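Local coordinates for resiniferatoxin-binding, phosphotriesterase-related protein (PDB 3K2G), which binds two zinc ions in a TIM-barrel active site of the phosphotriesterase family and is probably a metal-dependent phosphoester hydrolase, at the interface of chains A and B. Coordinates in Å, arbitrary orientation; residue numbers count along the deposited sequence, not the author numbering. Chains: chain A/B, Resiniferatoxin-binding, phosphotriesterase-related protein.

The interface of chains A and B. Residues chain A 246-247, 250-251, 293, 295; chain B 247-248, 250-251.
B:Val247 pushes its CG1 methyl over one face of the A:His293 imidazole, 3.7 Å from the ring centroid and displaced toward the CD2 rim, in a CH-pi contact. CB of the same valine lies over the same face, nearer the NE2 edge, 3.8 Å from that nitrogen, and the two side chains cross at a slant. With CG1 anti to its backbone N (chi1 172°), B:Val247 divides its branches: CG1 is wedged between the imidazole and the methyl of A:Ala250, while CG2 turns to CB of A:Pro246 at 3.9 Å. The packing against A:Ala250 is tight, CB to B:Val247 CG1 being 3.5 Å, and B:Val247 buries the largest area of the residues here, 90 Å². The twin valine of the other chain, A:Val247, runs antiparallel alongside it and places its own CG1 3.5 Å from CB of B:Ala250.

One turn further on, each threonine presents its methyl to the partner helix. B:Thr251 OG1 sits between its backbone N and carbonyl carbon (chi1 54°) and turns back to B:Val247 O at 2.9 Å; this leaves CG2 pointing outward, against CB of A:Ala250. The same OG1 also bonds to B:Tyr248 O at 3.1 Å, from above that carbonyl's plane and so off its lone pairs. The A:Thr251 hydroxyl bonds to A:Val247 O, and its CG2 meets B:Ala250 CB. Both hydroxyls are thus used within their own helices, and the threonines offer carbon to the neighbour. A:Tyr295 comes tip to tip with B:Thr251, its phenol end directed at the CB-CG2 side.

Small residues at 250 probably allow helix 246-255 of chain A and helix 246-254 of chain B to approach closely around a two-fold axis, the loop bearing A:His293 and A:Tyr295 flanking the pair. This apolar helix-to-helix patch joins two subunits of the deposited tetramer and may contribute to a dimer in solution, although the structure alone does not show that.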
loop_
_atom_site.group_PDB
_atom_site.type_symbol
_atom_site.label_atom_id
_atom_site.label_comp_id
_atom_site.label_asym_id
_atom_site.label_seq_id
_atom_site.Cartn_x
_atom_site.Cartn_y
_atom_site.Cartn_z
ATOM N N PRO A 246 0.209 -6.162 -9.588
ATOM C CA PRO A 246 0.750 -7.497 -9.315
ATOM C C PRO A 246 -0.216 -8.667 -9.477
ATOM O O PRO A 246 0.201 -9.773 -9.831
ATOM C CB PRO A 246 1.280 -7.366 -7.890
ATOM C CG PRO A 246 0.337 -6.378 -7.280
ATOM C CD PRO A 246 0.231 -5.335 -8.368
ATOM N N VAL A 247 -1.497 -8.432 -9.207
ATOM C CA VAL A 247 -2.497 -9.491 -9.342
ATOM C C VAL A 247 -2.718 -9.791 -10.822
ATOM O O VAL A 247 -2.804 -10.951 -11.222
ATOM C CB VAL A 247 -3.843 -9.084 -8.688
ATOM C CG1 VAL A 247 -4.909 -10.151 -8.957
ATOM C CG2 VAL A 247 -3.652 -8.913 -7.187
ATOM N N ALA A 250 0.570 -11.567 -11.975
ATOM C CA ALA A 250 0.733 -12.893 -11.387
ATOM C C ALA A 250 -0.295 -13.891 -11.898
ATOM O O ALA A 250 0.026 -15.057 -12.109
ATOM C CB ALA A 250 0.651 -12.815 -9.875
ATOM N N THR A 251 -1.535 -13.451 -12.079
ATOM C CA THR A 251 -2.549 -14.373 -12.558
ATOM C C THR A 251 -2.261 -14.762 -14.000
ATOM O O THR A 251 -2.524 -15.894 -14.396
ATOM C CB THR A 251 -3.973 -13.786 -12.434
ATOM O OG1 THR A 251 -4.028 -12.497 -13.057
ATOM C CG2 THR A 251 -4.367 -13.681 -10.956
ATOM N N HIS A 293 6.498 -14.945 -5.618
ATOM C CA HIS A 293 5.315 -15.789 -5.659
ATOM C C HIS A 293 5.480 -16.993 -6.568
ATOM O O HIS A 293 4.497 -17.592 -7.006
ATOM C CB HIS A 293 4.084 -14.981 -6.059
ATOM C CG HIS A 293 3.588 -14.089 -4.968
ATOM N ND1 HIS A 293 4.203 -12.900 -4.647
ATOM C CD2 HIS A 293 2.590 -14.254 -4.070
ATOM C CE1 HIS A 293 3.605 -12.367 -3.595
ATOM N NE2 HIS A 293 2.624 -13.170 -3.225
ATOM N N TYR A 295 6.924 -17.270 -9.758
ATOM C CA TYR A 295 6.796 -17.159 -11.212
ATOM C C TYR A 295 8.074 -16.746 -11.938
ATOM O O TYR A 295 8.021 -16.259 -13.072
ATOM C CB TYR A 295 5.675 -16.178 -11.560
ATOM C CG TYR A 295 4.348 -16.607 -10.996
ATOM C CD1 TYR A 295 3.744 -17.791 -11.425
ATOM C CD2 TYR A 295 3.732 -15.882 -9.974
ATOM C CE1 TYR A 295 2.568 -18.249 -10.848
ATOM C CE2 TYR A 295 2.550 -16.334 -9.383
ATOM C CZ TYR A 295 1.976 -17.519 -9.826
ATOM O OH TYR A 295 0.826 -17.989 -9.245
ATOM N N VAL B 247 -2.320 -11.495 -4.185
ATOM C CA VAL B 247 -1.704 -12.276 -5.257
ATOM C C VAL B 247 -1.863 -13.763 -4.966
ATOM O O VAL B 247 -2.216 -14.541 -5.845
ATOM C CB VAL B 247 -0.199 -11.955 -5.427
ATOM C CG1 VAL B 247 0.420 -12.929 -6.409
ATOM C CG2 VAL B 247 -0.020 -10.531 -5.934
ATOM N N TYR B 248 -1.591 -14.143 -3.722
ATOM C CA TYR B 248 -1.711 -15.527 -3.282
ATOM C C TYR B 248 -3.144 -15.996 -3.512
ATOM O O TYR B 248 -3.377 -17.018 -4.154
ATOM C CB TYR B 248 -1.348 -15.621 -1.791
ATOM C CG TYR B 248 -1.604 -16.953 -1.094
ATOM C CD1 TYR B 248 -0.774 -18.058 -1.302
ATOM C CD2 TYR B 248 -2.624 -17.072 -0.147
ATOM C CE1 TYR B 248 -0.944 -19.244 -0.573
ATOM C CE2 TYR B 248 -2.805 -18.247 0.583
ATOM C CZ TYR B 248 -1.961 -19.329 0.375
ATOM O OH TYR B 248 -2.116 -20.469 1.143
ATOM N N ALA B 250 -5.641 -14.632 -5.384
ATOM C CA ALA B 250 -6.066 -14.579 -6.772
ATOM C C ALA B 250 -5.437 -15.665 -7.639
ATOM O O ALA B 250 -6.103 -16.218 -8.512
ATOM C CB ALA B 250 -5.773 -13.200 -7.364
ATOM N N THR B 251 -4.168 -15.988 -7.410
ATOM C CA THR B 251 -3.553 -17.013 -8.242
ATOM C C THR B 251 -4.162 -18.381 -7.974
ATOM O O THR B 251 -4.270 -19.207 -8.878
ATOM C CB THR B 251 -2.010 -17.067 -8.071
ATOM O OG1 THR B 251 -1.663 -17.214 -6.690
ATOM C CG2 THR B 251 -1.384 -15.800 -8.637
#